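Local coordinates for protein beta-ketothiolase BktB (Ralstonia eutropha, PDB 4NZS) that catalyses the condensation of two acetyl-CoA molecules to acetoacetyl-CoA, and of acetyl-CoA with propionyl-CoA to beta-ketovaleryl-CoA, for bacterial polyhydroxyalkanoate production, at residues A[194-198]-A[199-203]; A[159-162]-A[163-167]; A[80-83]-A[84-88]; A[97-100]-A[101-104]; A[174-177]-A[178-182]. One frame throughout, in Å; residues are numbered along the deposited sequence.

All five contacts are local and follow one another in series along the chain. Interactions 1 and 5 are the two ends of helix 178-197, their centres 28 Å apart, so one closes the helix that the other opens. Interaction 2 starts the preceding helix, 163-173, with its centre 17 Å from that of interaction 5. Interaction 3 turns the chain into strand 88-92, which leads on to the helix of interaction 4; their nearest atoms are about 9 Å apart. Interactions 2 and 4 lie close to the active site: the side chains of Met163 and Ser97 lie about 6 Å and 7 Å from that of Cys95, the probable acyl-carrying nucleophile. Interactions 1, 3 and 5 lie away from it.

Interaction 1 (A[194-198]-A[199-203]); sequences AAIKA and GYFKD
Ala195 is the small bump round which Tyr200 and Phe201 fold as the chain leaves helix 178-197. Its CB touches both aromatic side chains, 4.3 Å from Tyr200 CB and 4.0 Å from Phe201 CE2, while its CA lies over one face of the Tyr200 ring. The phenylalanine comes back from the loop to the helix: with CG swung beside its own backbone N (chi1 -61°), the CE2 corner of the ring reaches the groove between Ala195 and Ile196. Ile196 CG1 meets that ring at its edge, near the ring plane, 4.2 Å from CE2, whereas Ala195 CB approaches obliquely. On the other aromatic, the fit of the Tyr200 ring against Ala198 is doubtful. Beyond the turn, Asn347 touches Ala195 and both aromatics, Arg17 makes a cation-pi contact with Phe201, and Glu371 and Arg374 of helix 357-375 lie against Tyr200.

The backbone explains why the rings fall here. Gly199 has a positive phi of 81°, which reverses the chain and lets two amides point back into the last turn. Tyr200 N donates to Ala195 O at 3.0 Å, nearly along the C=O axis, and Gly199 N donates to Ile196 O at 2.8 Å from well above the carbonyl plane. These two bonds, one nested inside the other, with glycine at the C-prime position, define a Schellman motif ending an alpha-helix, and the apolar touch between Ala195 and Tyr200 is its usual hydrophobic companion.

Interaction 2 (A[159-162]-A[163-167]); sequences HRIH and MGVTA
The imidazole of His162 lies alongside the first backbone amides of helix 163-173. At the ring edge, near its plane, is Met163 N, whose direction is wrong for a bond; Gly164 N comes in obliquely and points almost straight at ND1, at 3.3 Å with an N-H...N angle of 175°, a weak capping bond. CG of this histidine is turned away from its own backbone N (chi1 -158°), which brings ND1 round to the helix end. The same ring also meets those of Phe241 and His155, its plane inclined to them by 50-55°.

The carbonyl of His162 serves the next amides. Thr166 N donates to His162 O at 3.3 Å, lying in the carbonyl plane, and Val165 N adds a weak, bent bond to the same oxygen. Thr166 also turns its hydroxyl back on the first turn, OG1 donating to Met163 O at 2.6 Å.

Ile161 closes the apolar side. Its CD1 presses on Thr166 CG2 at 3.4 Å, tighter than usual van der Waals contact, and lies 3.9 Å from Val165 CB; the Ile161 and Val165 side chains cross at about a right angle. Met163 points away overall from 159-162, packing on Met295 and Phe326 of its own chain and on Tyr71 of the second subunit, about 6 Å from the side chain of the probable nucleophile Cys95. Taken together, His162 at the N-cap and the Ile161-Thr166 touch, spanning the positions of a hydrophobic staple, are hallmarks of a helix N-terminus, here one that borders the thiolase active site.

Interaction 3 (A[80-83]-A[84-88]); sequences GGVT and INAPA
Thr83 and Ala86 bracket a type I beta turn, with Ile84 and Asn85 at its corners, in the loop that carries the chain from helix 72-79 into strand 88-92. The polar part across the turn is one backbone bond: Ala86 N donates to Thr83 O at 2.8 Å with an N-H...O angle of 144°. The amide approaches from above the carbonyl plane, 59° out of it, and so does not lie on a lone pair. From outside the turn, Arg74 NH1 donates to Ile84 O and more weakly to Ala86 O, tying the loop back to helix 72-79. Ala88 O, where the strand begins, accepts from Gln390 NE2 of the second subunit.

The apolar part within the loop is a single contact, between Val82 and Ala86. Ile84 is directed away from its partner segment and packs on Pro292 of the second subunit; the loop thus belongs partly to the subunit interface. Val82, just before the turn, also rests on Val54 and Ala77. Its chi1 of 173° sends CG1 toward the turn, where it meets the methyl CB of Ala86 at 3.6 Å.

Interaction 4 (A[97-100]-A[101-104]); sequences SGLQ and AIVS
Residues Ser97 to Ser104 form two turns of regular alpha-helix, joined by four successive i to i+4 backbone bonds. Ala101 N donates to Ser97 O, Ile102 N to Gly98 O, Val103 N to Leu99 O and Ser104 N to Gln100 O, at 2.6 to 3.2 Å.

Among the side chains, Ser104 folds back on its own helix. With OG beside its backbone N (chi1 -55°), the hydroxyl donates to Gln100 O at 3.0 Å. Gln100 O is therefore gripped twice, by Ser104 N and Ser104 OG arriving from opposite faces of its plane. The Gln100 chain bends at chi2 (58°), which brings NE2 to 2.6 Å from Ser104 OG and within touch of Val103. Its OE1 is turned elsewhere and accepts from Arg93 NH2 and His287 NE2. On the apolar flank, Leu99 CD1 touches Ile102 CG2 at 3.9 Å, the two side chains crossing at a slant; Leu99 continues onto Ile392 and Thr365, Ile102 onto Val263 and Met265.

The helix begins just after Cys95, whose side chain is about 7 Å from that of Ser97, and Ser97 OG is bonded to Arg93 N and Leu94 O. The chemistry implies a largely buried segment in which Ser97 OG, Gln100 OE1 and Gln100 O each have named partners. The outside bonds link Ser97 to the 93-94 backbone and Gln100 to the Arg93 side chain, next to the probable nucleophile in sequence, and probably restrict both side chains.

Interaction 5 (A[174-177]-A[178-182]); sequences YDIS and RAQQD
Ser177 stands in an extended backbone conformation just ahead of helix 178-197, and its carbonyl and hydroxyl both turn toward the amides of the first turn. Ser177 OG accepts weakly from Gln180 N at 3.4 Å, the N-cap bond; it gets there because chi1 (66°) tucks OG between the backbone N and the carbonyl carbon. Gln180 N is shared, since it also donates weakly to Ser177 O at 2.9 Å, and the same oxygen takes a weak bond from Gln181 N at 3.3 Å.

Ile176, one residue earlier, supplies the apolar contact. Its CG2 lies 3.5 Å from Gln180 CB and 3.7 Å from Gln181 CG. Ile176 and Gln181, whose side chains cross at about a right angle, occupy the positions of a hydrophobic staple, though glutamine gives only its aliphatic part. The extended Gln181 chain then carries NE2 back to Ile176 O, 3.2 Å away, from above the carbonyl plane; NE2 also donates to Thr247 OG1. Ala327 and Ala328 of helix 327-336 lie against the same glutamine.

At the start of 178-182, Arg178 bends at chi2 and brings NE to Asp182 OD1 at 3.0 Å, a salt bridge whose hydrogen bond is weak, the oxygen lying in plane at the guanidinium edge. The chemistry implies a helix start where the bonds to Ser177 are all weak, supplemented by Gln181 NE2 to Ile176 O, while Arg178 and Asp182, one turn apart, pair opposite charges, Asp182 OD1 also accepting from Asn252 ND2.

Interaction 1 (A[194-198]-A[199-203])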
loop_
_atom_site.group_PDB
_atom_site.type_symbol
_atom_site.label_atom_id
_atom_site.label_comp_id
_atom_site.label_asym_id
_atom_site.label_seq_id
_atom_site.Cartn_x
_atom_site.Cartn_y
_atom_site.Cartn_z
ATOM N N ALA A 194 29.778 -26.948 15.763
ATOM C CA ALA A 194 30.303 -27.861 16.731
ATOM C C ALA A 194 29.436 -27.784 17.946
ATOM O O ALA A 194 29.023 -28.789 18.486
ATOM C CB ALA A 194 31.713 -27.455 17.088
ATOM N N ALA A 195 29.121 -26.571 18.350
ATOM C CA ALA A 195 28.407 -26.384 19.583
ATOM C C ALA A 195 27.060 -27.030 19.454
ATOM O O ALA A 195 26.548 -27.607 20.401
ATOM C CB ALA A 195 28.261 -24.918 19.900
ATOM N N ILE A 196 26.467 -26.881 18.280
ATOM C CA ILE A 196 25.162 -27.449 18.029
ATOM C C ILE A 196 25.176 -28.964 18.078
ATOM O O ILE A 196 24.381 -29.561 18.778
ATOM C CB ILE A 196 24.668 -26.991 16.643
ATOM C CG1 ILE A 196 24.414 -25.487 16.654
ATOM C CG2 ILE A 196 23.416 -27.732 16.205
ATOM C CD1 ILE A 196 24.007 -24.930 15.315
ATOM N N LYS A 197 26.130 -29.572 17.386
ATOM C CA LYS A 197 26.242 -31.019 17.326
ATOM C C LYS A 197 26.552 -31.535 18.706
ATOM O O LYS A 197 26.104 -32.597 19.114
ATOM C CB LYS A 197 27.295 -31.460 16.317
ATOM C CG LYS A 197 26.760 -31.652 14.908
ATOM C CD LYS A 197 25.785 -32.816 14.814
ATOM C CE LYS A 197 25.708 -33.369 13.396
ATOM N NZ LYS A 197 24.430 -34.074 13.086
ATOM N N ALA A 198 27.337 -30.750 19.412
ATOM C CA ALA A 198 27.767 -31.079 20.741
ATOM C C ALA A 198 26.576 -31.064 21.677
ATOM O O ALA A 198 26.676 -31.492 22.808
ATOM C CB ALA A 198 28.830 -30.110 21.200
ATOM N N GLY A 199 25.459 -30.524 21.210
ATOM C CA GLY A 199 24.230 -30.539 21.978
ATOM C C GLY A 199 24.188 -29.447 23.016
ATOM O O GLY A 199 23.362 -29.451 23.906
ATOM N N TYR A 200 25.108 -28.511 22.883
ATOM C CA TYR A 200 25.319 -27.421 23.883
ATOM C C TYR A 200 24.098 -26.529 24.217
ATOM O O TYR A 200 23.982 -25.998 25.335
ATOM C CB TYR A 200 26.482 -26.506 23.435
ATOM C CG TYR A 200 27.886 -27.014 23.742
ATOM C CD1 TYR A 200 28.229 -28.350 23.572
ATOM C CD2 TYR A 200 28.881 -26.141 24.190
ATOM C CE1 TYR A 200 29.510 -28.804 23.855
ATOM C CE2 TYR A 200 30.168 -26.586 24.457
ATOM C CZ TYR A 200 30.474 -27.923 24.287
ATOM O OH TYR A 200 31.736 -28.391 24.552
ATOM N N PHE A 201 23.208 -26.343 23.243
ATOM C CA PHE A 201 22.107 -25.399 23.388
ATOM C C PHE A 201 20.785 -26.075 23.759
ATOM O O PHE A 201 19.880 -25.409 24.223
ATOM C CB PHE A 201 21.926 -24.593 22.101
ATOM C CG PHE A 201 23.122 -23.756 21.712
ATOM C CD1 PHE A 201 23.697 -22.863 22.604
ATOM C CD2 PHE A 201 23.633 -23.821 20.440
ATOM C CE1 PHE A 201 24.792 -22.070 22.225
ATOM C CE2 PHE A 201 24.713 -23.054 20.062
ATOM C CZ PHE A 201 25.292 -22.168 20.954
ATOM N N LYS A 202 20.676 -27.389 23.601
ATOM C CA LYS A 202 19.416 -28.082 23.862
ATOM C C LYS A 202 18.574 -27.540 25.007
ATOM O O LYS A 202 17.384 -27.356 24.838
ATOM C CB LYS A 202 19.630 -29.587 24.057
ATOM C CG LYS A 202 19.519 -30.395 22.765
ATOM C CD LYS A 202 19.178 -31.865 23.006
ATOM C CE LYS A 202 19.118 -32.668 21.696
ATOM N NZ LYS A 202 19.324 -34.121 21.922
ATOM N N ASP A 203 19.167 -27.285 26.163
ATOM C CA ASP A 203 18.369 -26.930 27.344
ATOM C C ASP A 203 17.873 -25.487 27.415
ATOM O O ASP A 203 16.794 -25.198 28.029
ATOM C CB ASP A 203 19.117 -27.264 28.620
ATOM C CG ASP A 203 18.448 -28.372 29.380
ATOM O OD1 ASP A 203 18.487 -29.530 28.876
ATOM O OD2 ASP A 203 17.856 -28.062 30.447
#

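Interaction 2 (A[159-162]-A[163-167])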
loop_
_atom_site.group_PDB
_atom_site.type_symbol
_atom_site.label_atom_id
_atom_site.label_comp_id
_atom_site.label_asym_id
_atom_site.label_seq_id
_atom_site.Cartn_x
_atom_site.Cartn_y
_atom_site.Cartn_z
ATOM N N HIS A 159 23.873 10.088 9.115
ATOM C CA HIS A 159 24.582 10.067 7.854
ATOM C C HIS A 159 23.962 9.148 6.848
ATOM O O HIS A 159 24.554 8.904 5.800
ATOM C CB HIS A 159 26.013 9.686 8.140
ATOM C CG HIS A 159 26.643 10.577 9.157
ATOM N ND1 HIS A 159 26.890 11.911 8.914
ATOM C CD2 HIS A 159 27.001 10.355 10.439
ATOM C CE1 HIS A 159 27.409 12.465 9.993
ATOM N NE2 HIS A 159 27.492 11.541 10.930
ATOM N N ARG A 160 22.759 8.662 7.162
ATOM C CA ARG A 160 21.947 7.864 6.254
ATOM C C ARG A 160 22.763 6.753 5.554
ATOM O O ARG A 160 22.584 6.502 4.365
ATOM C CB ARG A 160 21.176 8.786 5.288
ATOM C CG ARG A 160 21.996 9.974 4.832
ATOM C CD ARG A 160 21.386 10.908 3.785
ATOM N NE ARG A 160 22.411 11.354 2.809
ATOM C CZ ARG A 160 23.560 12.003 3.085
ATOM N NH1 ARG A 160 23.917 12.330 4.334
ATOM N NH2 ARG A 160 24.386 12.327 2.087
ATOM N N ILE A 161 23.635 6.080 6.318
ATOM C CA ILE A 161 24.470 4.956 5.816
ATOM C C ILE A 161 24.283 3.701 6.633
ATOM O O ILE A 161 23.918 3.745 7.793
ATOM C CB ILE A 161 26.012 5.225 5.778
ATOM C CG1 ILE A 161 26.525 5.870 7.072
ATOM C CG2 ILE A 161 26.430 6.062 4.565
ATOM C CD1 ILE A 161 27.226 4.896 7.990
ATOM N N HIS A 162 24.575 2.581 5.989
ATOM C CA HIS A 162 24.365 1.237 6.512
ATOM C C HIS A 162 25.415 0.963 7.594
ATOM O O HIS A 162 26.548 1.471 7.538
ATOM C CB HIS A 162 24.519 0.286 5.337
ATOM C CG HIS A 162 23.856 -1.045 5.509
ATOM N ND1 HIS A 162 24.090 -1.872 6.594
ATOM C CD2 HIS A 162 23.008 -1.725 4.694
ATOM C CE1 HIS A 162 23.398 -2.991 6.447
ATOM N NE2 HIS A 162 22.741 -2.934 5.304
ATOM N N MET A 163 25.056 0.156 8.589
ATOM C CA MET A 163 25.994 -0.208 9.679
ATOM C C MET A 163 27.250 -0.873 9.101
ATOM O O MET A 163 28.322 -0.851 9.712
ATOM C CB MET A 163 25.366 -1.180 10.702
ATOM C CG MET A 163 24.013 -0.816 11.285
ATOM S SD MET A 163 24.168 0.581 12.370
ATOM C CE MET A 163 23.736 1.899 11.240
ATOM N N GLY A 164 27.086 -1.523 7.954
ATOM C CA GLY A 164 28.174 -2.162 7.246
ATOM C C GLY A 164 29.169 -1.138 6.766
ATOM O O GLY A 164 30.355 -1.394 6.784
ATOM N N VAL A 165 28.680 0.032 6.374
ATOM C CA VAL A 165 29.550 1.134 6.027
ATOM C C VAL A 165 30.354 1.533 7.256
ATOM O O VAL A 165 31.567 1.699 7.168
ATOM C CB VAL A 165 28.787 2.333 5.459
ATOM C CG1 VAL A 165 29.758 3.474 5.206
ATOM C CG2 VAL A 165 28.058 1.943 4.181
ATOM N N THR A 166 29.700 1.639 8.412
ATOM C CA THR A 166 30.441 1.920 9.633
ATOM C C THR A 166 31.420 0.798 9.939
ATOM O O THR A 166 32.376 0.988 10.696
ATOM C CB THR A 166 29.554 2.204 10.881
ATOM O OG1 THR A 166 29.014 0.999 11.418
ATOM C CG2 THR A 166 28.472 3.141 10.560
ATOM N N ALA A 167 31.186 -0.382 9.388
ATOM C CA ALA A 167 32.096 -1.492 9.666
ATOM C C ALA A 167 33.469 -1.227 9.030
ATOM O O ALA A 167 34.476 -1.150 9.736
ATOM C CB ALA A 167 31.515 -2.795 9.176
#

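Interaction 3 (A[80-83]-A[84-88])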
loop_
_atom_site.group_PDB
_atom_site.type_symbol
_atom_site.label_atom_id
_atom_site.label_comp_id
_atom_site.label_asym_id
_atom_site.label_seq_id
_atom_site.Cartn_x
_atom_site.Cartn_y
_atom_site.Cartn_z
ATOM N N GLY A 80 2.111 -15.013 28.222
ATOM C CA GLY A 80 2.927 -16.100 28.732
ATOM C C GLY A 80 2.706 -16.341 30.211
ATOM O O GLY A 80 3.600 -16.856 30.882
ATOM N N GLY A 81 1.538 -15.936 30.712
ATOM C CA GLY A 81 1.088 -16.269 32.056
ATOM C C GLY A 81 1.233 -15.249 33.188
ATOM O O GLY A 81 0.682 -15.463 34.276
ATOM N N VAL A 82 1.976 -14.162 32.960
ATOM C CA VAL A 82 2.249 -13.162 33.998
ATOM C C VAL A 82 1.021 -12.368 34.359
ATOM O O VAL A 82 0.175 -12.103 33.525
ATOM C CB VAL A 82 3.275 -12.156 33.511
ATOM C CG1 VAL A 82 3.438 -11.005 34.511
ATOM C CG2 VAL A 82 4.603 -12.852 33.224
ATOM N N THR A 83 0.906 -11.951 35.606
ATOM C CA THR A 83 -0.267 -11.194 35.961
ATOM C C THR A 83 -0.341 -9.879 35.250
ATOM O O THR A 83 0.633 -9.148 35.047
ATOM C CB THR A 83 -0.412 -10.889 37.442
ATOM O OG1 THR A 83 0.885 -10.589 37.984
ATOM C CG2 THR A 83 -1.068 -12.060 38.127
ATOM N N ILE A 84 -1.578 -9.651 34.874
ATOM C CA ILE A 84 -2.130 -8.437 34.421
ATOM C C ILE A 84 -1.846 -7.366 35.474
ATOM O O ILE A 84 -1.872 -6.164 35.178
ATOM C CB ILE A 84 -3.653 -8.754 34.234
ATOM C CG1 ILE A 84 -4.214 -8.206 32.922
ATOM C CG2 ILE A 84 -4.487 -8.350 35.457
ATOM C CD1 ILE A 84 -5.139 -9.189 32.227
ATOM N N ASN A 85 -1.616 -7.791 36.716
ATOM C CA ASN A 85 -1.233 -6.870 37.805
ATOM C C ASN A 85 0.222 -6.383 37.696
ATOM O O ASN A 85 0.664 -5.576 38.508
ATOM C CB ASN A 85 -1.461 -7.500 39.199
ATOM C CG ASN A 85 -2.913 -8.009 39.441
ATOM O OD1 ASN A 85 -3.858 -7.719 38.701
ATOM N ND2 ASN A 85 -3.071 -8.790 40.501
ATOM N N ALA A 86 0.942 -6.848 36.672
ATOM C CA ALA A 86 2.377 -6.522 36.471
ATOM C C ALA A 86 2.750 -5.478 35.356
ATOM O O ALA A 86 2.541 -5.714 34.154
ATOM C CB ALA A 86 3.116 -7.822 36.204
ATOM N N PRO A 87 3.309 -4.324 35.759
ATOM C CA PRO A 87 4.099 -3.412 34.901
ATOM C C PRO A 87 5.012 -4.045 33.841
ATOM O O PRO A 87 5.842 -4.901 34.127
ATOM C CB PRO A 87 4.919 -2.620 35.929
ATOM C CG PRO A 87 4.018 -2.562 37.139
ATOM C CD PRO A 87 2.921 -3.619 36.994
ATOM N N ALA A 88 4.872 -3.579 32.604
ATOM C CA ALA A 88 5.575 -4.158 31.477
ATOM C C ALA A 88 5.885 -3.059 30.527
ATOM O O ALA A 88 5.033 -2.253 30.233
ATOM C CB ALA A 88 4.705 -5.200 30.785
#

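Interaction 4 (A[97-100]-A[101-104])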
loop_
_atom_site.group_PDB
_atom_site.type_symbol
_atom_site.label_atom_id
_atom_site.label_comp_id
_atom_site.label_asym_id
_atom_site.label_seq_id
_atom_site.Cartn_x
_atom_site.Cartn_y
_atom_site.Cartn_z
ATOM N N SER A 97 19.214 -3.582 22.643
ATOM C CA SER A 97 17.934 -3.535 23.313
ATOM C C SER A 97 17.715 -4.726 24.251
ATOM O O SER A 97 17.211 -4.564 25.344
ATOM C CB SER A 97 16.807 -3.456 22.279
ATOM O OG SER A 97 16.853 -2.263 21.541
ATOM N N GLY A 98 18.112 -5.912 23.828
ATOM C CA GLY A 98 17.897 -7.094 24.630
ATOM C C GLY A 98 18.595 -7.120 25.970
ATOM O O GLY A 98 18.012 -7.516 26.952
ATOM N N LEU A 99 19.841 -6.688 26.005
ATOM C CA LEU A 99 20.561 -6.569 27.252
ATOM C C LEU A 99 19.954 -5.444 28.054
ATOM O O LEU A 99 19.675 -5.526 29.242
ATOM C CB LEU A 99 22.011 -6.234 26.955
ATOM C CG LEU A 99 23.071 -6.348 28.028
ATOM C CD1 LEU A 99 22.760 -7.490 28.984
ATOM C CD2 LEU A 99 24.388 -6.590 27.329
ATOM N N GLN A 100 19.766 -4.354 27.370
ATOM C CA GLN A 100 19.226 -3.208 28.001
ATOM C C GLN A 100 17.931 -3.542 28.735
ATOM O O GLN A 100 17.602 -2.958 29.786
ATOM C CB GLN A 100 18.996 -2.182 26.910
ATOM C CG GLN A 100 18.222 -0.984 27.362
ATOM C CD GLN A 100 18.925 -0.339 28.489
ATOM O OE1 GLN A 100 19.896 0.373 28.275
ATOM N NE2 GLN A 100 18.445 -0.591 29.707
ATOM N N ALA A 101 17.162 -4.446 28.147
ATOM C CA ALA A 101 15.928 -4.899 28.805
ATOM C C ALA A 101 16.304 -5.684 30.023
ATOM O O ALA A 101 15.729 -5.517 31.074
ATOM C CB ALA A 101 15.061 -5.729 27.876
ATOM N N ILE A 102 17.281 -6.551 29.882
ATOM C CA ILE A 102 17.813 -7.179 31.064
ATOM C C ILE A 102 18.154 -6.116 32.122
ATOM O O ILE A 102 17.600 -6.145 33.230
ATOM C CB ILE A 102 19.009 -8.065 30.704
ATOM C CG1 ILE A 102 18.543 -9.514 30.623
ATOM C CG2 ILE A 102 20.107 -7.964 31.735
ATOM C CD1 ILE A 102 17.543 -9.734 29.543
ATOM N N VAL A 103 19.021 -5.166 31.766
ATOM C CA VAL A 103 19.403 -4.109 32.684
ATOM C C VAL A 103 18.224 -3.339 33.291
ATOM O O VAL A 103 18.221 -3.068 34.482
ATOM C CB VAL A 103 20.255 -3.054 32.006
ATOM C CG1 VAL A 103 20.311 -1.821 32.870
ATOM C CG2 VAL A 103 21.641 -3.583 31.680
ATOM N N SER A 104 17.248 -2.931 32.500
ATOM C CA SER A 104 16.178 -2.158 33.085
ATOM C C SER A 104 15.288 -3.029 33.990
ATOM O O SER A 104 14.687 -2.539 34.961
ATOM C CB SER A 104 15.380 -1.454 31.991
ATOM O OG SER A 104 16.254 -0.668 31.182
#

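Interaction 5 (A[174-177]-A[178-182])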
loop_
_atom_site.group_PDB
_atom_site.type_symbol
_atom_site.label_atom_id
_atom_site.label_comp_id
_atom_site.label_asym_id
_atom_site.label_seq_id
_atom_site.Cartn_x
_atom_site.Cartn_y
_atom_site.Cartn_z
ATOM N N TYR A 174 41.272 0.265 12.983
ATOM C CA TYR A 174 42.075 -0.698 13.711
ATOM C C TYR A 174 42.860 -1.670 12.829
ATOM O O TYR A 174 43.473 -2.606 13.318
ATOM C CB TYR A 174 41.182 -1.455 14.682
ATOM C CG TYR A 174 40.528 -0.540 15.674
ATOM C CD1 TYR A 174 39.629 0.416 15.271
ATOM C CD2 TYR A 174 40.843 -0.613 17.008
ATOM C CE1 TYR A 174 39.042 1.260 16.177
ATOM C CE2 TYR A 174 40.257 0.229 17.918
ATOM C CZ TYR A 174 39.365 1.162 17.494
ATOM O OH TYR A 174 38.797 1.987 18.416
ATOM N N ASP A 175 42.830 -1.451 11.527
ATOM C CA ASP A 175 43.506 -2.347 10.602
ATOM C C ASP A 175 43.126 -3.824 10.720
ATOM O O ASP A 175 43.992 -4.684 10.761
ATOM C CB ASP A 175 45.023 -2.187 10.673
ATOM C CG ASP A 175 45.729 -2.907 9.542
ATOM O OD1 ASP A 175 45.041 -3.549 8.729
ATOM O OD2 ASP A 175 46.967 -2.842 9.460
ATOM N N ILE A 176 41.835 -4.124 10.784
ATOM C CA ILE A 176 41.414 -5.514 10.733
ATOM C C ILE A 176 41.190 -5.840 9.274
ATOM O O ILE A 176 40.275 -5.340 8.644
ATOM C CB ILE A 176 40.125 -5.757 11.531
ATOM C CG1 ILE A 176 40.396 -5.629 13.027
ATOM C CG2 ILE A 176 39.542 -7.123 11.217
ATOM C CD1 ILE A 176 40.164 -4.244 13.570
ATOM N N SER A 177 42.059 -6.677 8.741
ATOM C CA SER A 177 42.041 -7.006 7.336
ATOM C C SER A 177 40.919 -7.939 6.992
ATOM O O SER A 177 40.511 -8.742 7.811
ATOM C CB SER A 177 43.336 -7.690 6.964
ATOM O OG SER A 177 43.402 -8.932 7.617
ATOM N N ARG A 178 40.453 -7.869 5.755
ATOM C CA ARG A 178 39.574 -8.928 5.271
ATOM C C ARG A 178 39.886 -10.292 5.903
ATOM O O ARG A 178 38.976 -10.928 6.429
ATOM C CB ARG A 178 39.644 -9.006 3.754
ATOM C CG ARG A 178 38.917 -10.188 3.134
ATOM C CD ARG A 178 37.422 -9.977 3.044
ATOM N NE ARG A 178 36.811 -10.882 2.070
ATOM C CZ ARG A 178 36.749 -10.623 0.777
ATOM N NH1 ARG A 178 37.266 -9.485 0.304
ATOM N NH2 ARG A 178 36.181 -11.502 -0.048
ATOM N N ALA A 179 41.147 -10.725 5.886
ATOM C CA ALA A 179 41.468 -12.111 6.277
ATOM C C ALA A 179 41.235 -12.414 7.764
ATOM O O ALA A 179 40.956 -13.555 8.120
ATOM C CB ALA A 179 42.884 -12.502 5.876
ATOM N N GLN A 180 41.351 -11.407 8.621
ATOM C CA GLN A 180 40.871 -11.552 9.986
ATOM C C GLN A 180 39.365 -11.892 9.943
ATOM O O GLN A 180 38.912 -12.880 10.517
ATOM C CB GLN A 180 41.099 -10.262 10.798
ATOM C CG GLN A 180 42.384 -10.203 11.628
ATOM C CD GLN A 180 42.153 -10.166 13.141
ATOM O OE1 GLN A 180 42.650 -9.264 13.821
ATOM N NE2 GLN A 180 41.409 -11.149 13.678
ATOM N N GLN A 181 38.616 -11.084 9.208
ATOM C CA GLN A 181 37.169 -11.153 9.213
ATOM C C GLN A 181 36.689 -12.465 8.609
ATOM O O GLN A 181 35.842 -13.135 9.201
ATOM C CB GLN A 181 36.563 -9.969 8.468
ATOM C CG GLN A 181 37.044 -8.596 8.940
ATOM C CD GLN A 181 36.601 -7.494 8.008
ATOM O OE1 GLN A 181 35.464 -7.485 7.529
ATOM N NE2 GLN A 181 37.497 -6.565 7.730
ATOM N N ASP A 182 37.240 -12.868 7.466
ATOM C CA ASP A 182 36.746 -14.073 6.814
ATOM C C ASP A 182 36.943 -15.282 7.730
ATOM O O ASP A 182 36.052 -16.135 7.866
ATOM C CB ASP A 182 37.417 -14.299 5.467
ATOM C CG ASP A 182 36.746 -13.551 4.345
ATOM O OD1 ASP A 182 36.275 -12.423 4.563
ATOM O OD2 ASP A 182 36.688 -14.090 3.226
#